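Local coordinates for protein putative polyketide cyclase SMa1630 (Sinorhizobium meliloti 1021, PDB 4U13) that is of unproven function but may cyclise polyketide-like substrates in a SnoaL-like fold, at residues A[8-13]-A[96-101]; A[76-81]-A[89-94]. One frame throughout, in Å; residues are numbered along the deposited sequence.

Contact 1 (A[8-13]-A[96-101]); sequences DIVNMY and FTIKDG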
loop_
_atom_site.group_PDB
_atom_site.type_symbol
_atom_site.label_atom_id
_atom_site.label_comp_id
_atom_site.label_asym_id
_atom_site.label_seq_id
_atom_site.Cartn_x
_atom_site.Cartn_y
_atom_site.Cartn_z
ATOM N N ASP A 8 -7.499 -3.473 -12.209
ATOM C CA ASP A 8 -6.803 -4.401 -11.317
ATOM C C ASP A 8 -5.292 -4.437 -11.552
ATOM O O ASP A 8 -4.518 -4.528 -10.616
ATOM C CB ASP A 8 -7.338 -5.813 -11.494
ATOM C CG ASP A 8 -8.671 -5.998 -10.846
ATOM O OD1 ASP A 8 -8.976 -5.205 -9.933
ATOM O OD2 ASP A 8 -9.408 -6.928 -11.241
ATOM N N ILE A 9 -4.892 -4.411 -12.814
ATOM C CA ILE A 9 -3.513 -4.591 -13.151
ATOM C C ILE A 9 -2.617 -3.402 -12.721
ATOM O O ILE A 9 -1.476 -3.598 -12.327
ATOM C CB ILE A 9 -3.341 -4.921 -14.641
ATOM C CG1 ILE A 9 -1.931 -5.460 -14.911
ATOM C CG2 ILE A 9 -3.607 -3.700 -15.489
ATOM C CD1 ILE A 9 -1.665 -6.794 -14.240
ATOM N N VAL A 10 -3.133 -2.177 -12.810
ATOM C CA VAL A 10 -2.421 -1.004 -12.367
ATOM C C VAL A 10 -2.269 -1.099 -10.852
ATOM O O VAL A 10 -1.223 -0.793 -10.260
ATOM C CB VAL A 10 -3.187 0.252 -12.743
ATOM C CG1 VAL A 10 -2.597 1.464 -12.049
ATOM C CG2 VAL A 10 -3.162 0.434 -14.251
ATOM N N ASN A 11 -3.314 -1.523 -10.202
ATOM C CA ASN A 11 -3.240 -1.712 -8.761
ATOM C C ASN A 11 -2.187 -2.740 -8.295
ATOM O O ASN A 11 -1.558 -2.593 -7.230
ATOM C CB ASN A 11 -4.585 -2.155 -8.305
ATOM C CG ASN A 11 -4.917 -1.620 -6.978
ATOM O OD1 ASN A 11 -5.576 -0.581 -6.891
ATOM N ND2 ASN A 11 -4.463 -2.307 -5.918
HETATM N N MSE A 12 -2.012 -3.780 -9.101
HETATM C CA MSE A 12 -0.998 -4.788 -8.850
HETATM C C MSE A 12 0.400 -4.209 -8.976
HETATM O O MSE A 12 1.264 -4.525 -8.172
HETATM C CB MSE A 12 -1.241 -5.915 -9.846
HETATM C CG MSE A 12 -0.393 -7.169 -9.571
HETATM SE SE MSE A 12 -0.685 -8.590 -10.978
HETATM C CE MSE A 12 -2.672 -8.739 -10.765
ATOM N N TYR A 13 0.626 -3.367 -9.987
ATOM C CA TYR A 13 1.860 -2.634 -10.113
ATOM C C TYR A 13 2.234 -1.902 -8.822
ATOM O O TYR A 13 3.305 -2.134 -8.264
ATOM C CB TYR A 13 1.821 -1.663 -11.301
ATOM C CG TYR A 13 3.096 -0.893 -11.379
ATOM C CD1 TYR A 13 4.198 -1.409 -12.029
ATOM C CD2 TYR A 13 3.239 0.274 -10.671
ATOM C CE1 TYR A 13 5.401 -0.740 -12.022
ATOM C CE2 TYR A 13 4.440 0.960 -10.631
ATOM C CZ TYR A 13 5.513 0.444 -11.311
ATOM O OH TYR A 13 6.724 1.134 -11.287
ATOM N N PHE A 96 -0.152 4.294 -18.144
ATOM C CA PHE A 96 -0.069 2.864 -18.375
ATOM C C PHE A 96 -0.881 2.500 -19.610
ATOM O O PHE A 96 -2.016 2.949 -19.753
ATOM C CB PHE A 96 -0.731 2.114 -17.229
ATOM C CG PHE A 96 -0.009 2.178 -15.899
ATOM C CD1 PHE A 96 -0.229 3.260 -15.014
ATOM C CD2 PHE A 96 0.785 1.108 -15.458
ATOM C CE1 PHE A 96 0.390 3.292 -13.760
ATOM C CE2 PHE A 96 1.370 1.118 -14.203
ATOM C CZ PHE A 96 1.187 2.218 -13.360
ATOM N N THR A 97 -0.330 1.651 -20.465
ATOM C CA THR A 97 -1.076 1.046 -21.552
ATOM C C THR A 97 -1.199 -0.425 -21.278
ATOM O O THR A 97 -0.211 -1.120 -21.049
ATOM C CB THR A 97 -0.393 1.259 -22.905
ATOM O OG1 THR A 97 -0.103 2.659 -23.046
ATOM C CG2 THR A 97 -1.283 0.820 -24.035
ATOM N N ILE A 98 -2.436 -0.872 -21.379
ATOM C CA ILE A 98 -2.887 -2.187 -20.998
ATOM C C ILE A 98 -3.290 -2.941 -22.267
ATOM O O ILE A 98 -4.199 -2.511 -22.945
ATOM C CB ILE A 98 -4.179 -2.079 -20.150
ATOM C CG1 ILE A 98 -4.023 -1.067 -19.010
ATOM C CG2 ILE A 98 -4.578 -3.429 -19.594
ATOM C CD1 ILE A 98 -2.917 -1.422 -18.043
ATOM N N LYS A 99 -2.607 -4.033 -22.593
ATOM C CA LYS A 99 -3.019 -4.908 -23.682
ATOM C C LYS A 99 -3.156 -6.270 -23.061
ATOM O O LYS A 99 -2.165 -6.837 -22.596
ATOM C CB LYS A 99 -1.985 -4.927 -24.816
ATOM N N ASP A 100 -4.390 -6.755 -22.967
ATOM C CA ASP A 100 -4.678 -8.143 -22.563
ATOM C C ASP A 100 -4.350 -8.465 -21.096
ATOM O O ASP A 100 -3.657 -9.458 -20.777
ATOM C CB ASP A 100 -3.961 -9.119 -23.499
ATOM C CG ASP A 100 -4.523 -9.080 -24.896
ATOM O OD1 ASP A 100 -5.552 -9.752 -25.158
ATOM O OD2 ASP A 100 -3.934 -8.363 -25.722
ATOM N N GLY A 101 -4.856 -7.619 -20.203
ATOM C CA GLY A 101 -4.674 -7.846 -18.772
ATOM C C GLY A 101 -3.233 -7.760 -18.294
ATOM O O GLY A 101 -2.946 -8.209 -17.196
#

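Contact 2 (A[76-81]-A[89-94]); sequences LVRAKV and PVTLTY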
loop_
_atom_site.group_PDB
_atom_site.type_symbol
_atom_site.label_atom_id
_atom_site.label_comp_id
_atom_site.label_asym_id
_atom_site.label_seq_id
_atom_site.Cartn_x
_atom_site.Cartn_y
_atom_site.Cartn_z
ATOM N N LEU A 76 -4.093 6.770 -16.537
ATOM C CA LEU A 76 -3.232 7.869 -16.137
ATOM C C LEU A 76 -3.359 8.099 -14.661
ATOM O O LEU A 76 -4.439 8.443 -14.180
ATOM C CB LEU A 76 -3.649 9.145 -16.831
ATOM C CG LEU A 76 -2.956 9.435 -18.158
ATOM C CD1 LEU A 76 -3.177 8.308 -19.158
ATOM C CD2 LEU A 76 -3.461 10.772 -18.723
ATOM N N VAL A 77 -2.239 7.965 -13.953
ATOM C CA VAL A 77 -2.235 8.022 -12.517
ATOM C C VAL A 77 -1.236 9.071 -12.057
ATOM O O VAL A 77 -0.075 9.081 -12.471
ATOM C CB VAL A 77 -1.918 6.613 -11.911
ATOM C CG1 VAL A 77 -1.948 6.604 -10.392
ATOM C CG2 VAL A 77 -2.944 5.611 -12.347
ATOM N N ARG A 78 -1.709 9.990 -11.231
ATOM C CA ARG A 78 -0.837 10.930 -10.576
ATOM C C ARG A 78 -0.359 10.264 -9.292
ATOM O O ARG A 78 -1.200 9.791 -8.461
ATOM C CB ARG A 78 -1.537 12.240 -10.253
ATOM C CG ARG A 78 -1.776 13.096 -11.483
ATOM C CD ARG A 78 -2.588 14.340 -11.113
ATOM N NE ARG A 78 -1.888 15.187 -10.111
ATOM C CZ ARG A 78 -1.057 16.200 -10.411
ATOM N NH1 ARG A 78 -0.792 16.476 -11.685
ATOM N NH2 ARG A 78 -0.479 16.914 -9.436
ATOM N N ALA A 79 0.967 10.233 -9.096
ATOM C CA ALA A 79 1.472 9.623 -7.894
ATOM C C ALA A 79 2.498 10.481 -7.176
ATOM O O ALA A 79 3.352 11.124 -7.794
ATOM C CB ALA A 79 2.003 8.227 -8.206
ATOM N N LYS A 80 2.384 10.543 -5.856
ATOM C CA LYS A 80 3.335 11.310 -5.081
ATOM C C LYS A 80 4.499 10.379 -4.861
ATOM O O LYS A 80 4.353 9.266 -4.390
ATOM C CB LYS A 80 2.768 11.801 -3.770
ATOM C CG LYS A 80 3.695 12.829 -3.126
ATOM C CD LYS A 80 3.218 13.269 -1.738
ATOM C CE LYS A 80 3.535 12.220 -0.688
ATOM N NZ LYS A 80 2.578 12.291 0.452
ATOM N N VAL A 81 5.658 10.823 -5.280
ATOM C CA VAL A 81 6.887 10.050 -5.112
ATOM C C VAL A 81 7.754 10.715 -4.056
ATOM O O VAL A 81 8.032 11.894 -4.119
ATOM C CB VAL A 81 7.645 9.940 -6.435
ATOM C CG1 VAL A 81 8.868 9.122 -6.243
ATOM C CG2 VAL A 81 6.701 9.324 -7.452
ATOM N N PRO A 89 9.413 15.666 -1.844
ATOM C CA PRO A 89 8.652 14.687 -2.701
ATOM C C PRO A 89 8.185 15.361 -4.007
ATOM O O PRO A 89 8.077 16.581 -4.062
ATOM C CB PRO A 89 7.429 14.388 -1.835
ATOM C CG PRO A 89 7.149 15.742 -1.140
ATOM C CD PRO A 89 8.497 16.445 -0.968
ATOM N N VAL A 90 7.943 14.588 -5.046
ATOM C CA VAL A 90 7.511 15.143 -6.319
ATOM C C VAL A 90 6.299 14.384 -6.838
ATOM O O VAL A 90 6.118 13.203 -6.554
ATOM C CB VAL A 90 8.659 15.118 -7.334
ATOM C CG1 VAL A 90 9.012 13.702 -7.728
ATOM C CG2 VAL A 90 8.298 15.945 -8.549
ATOM N N THR A 91 5.419 15.075 -7.551
ATOM C CA THR A 91 4.248 14.435 -8.083
ATOM C C THR A 91 4.445 14.133 -9.529
ATOM O O THR A 91 4.837 14.979 -10.263
ATOM C CB THR A 91 2.999 15.254 -7.895
ATOM O OG1 THR A 91 2.698 15.327 -6.502
ATOM C CG2 THR A 91 1.846 14.503 -8.506
ATOM N N LEU A 92 4.124 12.902 -9.943
ATOM C CA LEU A 92 4.384 12.431 -11.309
ATOM C C LEU A 92 3.162 11.775 -11.901
ATOM O O LEU A 92 2.322 11.280 -11.182
ATOM C CB LEU A 92 5.515 11.371 -11.303
ATOM C CG LEU A 92 6.918 11.910 -11.050
ATOM C CD1 LEU A 92 7.950 10.812 -10.798
ATOM C CD2 LEU A 92 7.308 12.766 -12.250
ATOM N N THR A 93 3.122 11.737 -13.225
ATOM C CA THR A 93 2.083 11.045 -13.931
ATOM C C THR A 93 2.600 9.756 -14.511
ATOM O O THR A 93 3.538 9.749 -15.290
ATOM C CB THR A 93 1.469 11.914 -15.055
ATOM O OG1 THR A 93 0.883 13.087 -14.472
ATOM C CG2 THR A 93 0.361 11.124 -15.801
ATOM N N TYR A 94 1.979 8.668 -14.083
ATOM C CA TYR A 94 2.237 7.337 -14.626
ATOM C C TYR A 94 1.179 6.985 -15.695
ATOM O O TYR A 94 0.008 6.791 -15.356
ATOM C CB TYR A 94 2.164 6.304 -13.487
ATOM C CG TYR A 94 3.370 6.210 -12.543
ATOM C CD1 TYR A 94 3.850 7.337 -11.834
ATOM C CD2 TYR A 94 4.011 4.987 -12.337
ATOM C CE1 TYR A 94 4.941 7.249 -10.966
ATOM C CE2 TYR A 94 5.095 4.873 -11.466
ATOM C CZ TYR A 94 5.558 6.003 -10.775
ATOM O OH TYR A 94 6.620 5.871 -9.906
HETATM O O HOH W 1 -0.202 17.003 -6.383
#

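Contact 1 (A[8-13]-A[96-101])
The F96 ring meets two side chains of the helical segment 8-13, one over a face and one at its edge. V10 covers one face: its CG1 methyl stands 4.2 Å from the ring centroid, 21° off the normal and displaced toward the rim, a CH-pi contact. CG1 reaches that place because it lies anti to the backbone N (chi1 169°), and the other methyl, CG2, settles near CG and CD1 of the same ring. At the edge, in the ring plane, sits CG of Y13, 3.9 Å from F96 CE2. The two aromatics form a T-shaped pair, with the edge of F96 directed at the face of Y13, the centroids 5.5 Å apart and the planes at 70°. Farther along the strand, I9 and I98 lie alongside one another, pointing opposite ways, and I9 CG2 presses on I98 CD1 at 3.5 Å, a close approach for two methyl carbons. I9 CD1 also reaches the backbone at the turn, 3.5 Å from O of G101, whose left-handed backbone suits a glycine. An alanine in place of F96 would probably loosen the seating of the helix, since both the face under V10 and the edge against Y13 would be lost. I103 and L106 of strand 102-108 also touch F96. Aliphatic and aromatic carbons carry the contact, laying the first turn and a half of helix 8-19 against the end of strand 90-99 and the turn after it, a helix-on-sheet packing consistent with the alpha+beta cone of the NTF2-like fold.

Contact 2 (A[76-81]-A[89-94])
Strands 76-81 and 90-94 run antiparallel, their axes 4.5 Å apart at closest approach and their directions at 157°. Three hydrogen-bonded pairs (V77-Y94, A79-L92, V81-V90) alternate with two non-hydrogen-bonded ones (R78-T93, K80-T91). Y94 N gives the shortest bond, 2.6 Å to V77 O in the carbonyl plane, whereas V77 N approaches Y94 O from above its plane. A79 N and V81 N lie nearly on the C=O axes of L92 and V90. On the face bearing V77, A79 and V81, Y94 leans along the sheet, its CE1 4.1 Å from A79 CB, and V81 CG2, packed on L92 CD1 at 3.9 Å, comes near the edge of its ring. On the other face R78, bent at chi3 (61°), crosses T91 and sets its guanidinium face over CG2, with NH2 3.5 Å from that methyl. A water at the guanidinium edge accepts from R78 NH2 and bonds weakly to T91 OG1. K80 NZ forms a salt bridge with E64 and a hydrogen bond with Q2 of the second subunit. Six backbone hydrogen bonds therefore join the hairpin, between a largely apolar face, with the phenol of Y94 on it, and a face of arginine, lysine and threonines.

Both contacts draw on strand 90-99 but use it differently: contact 1 its face toward the helix, contact 2 its hydrogen-bonding edge. Contact 1 is buried, a helix on the sheet joined by side chains; contact 2 is partly buried and joins neighbouring strands through main-chain hydrogen bonds. Their centres are about 17 Å apart, yet their apolar surfaces merge: Y13 CE2 lies 4.1 Å from Y94 CE2, and V77 CG2 lies 4.2 Å from V10 CG1 and also packs on F96. The hairpin face that carries V77 and Y94 therefore continues the layer beneath helix 8-19, whose F14 sets its ring against Y94. R78, K80, T91 and T93 occupy the other face of contact 2, alongside water.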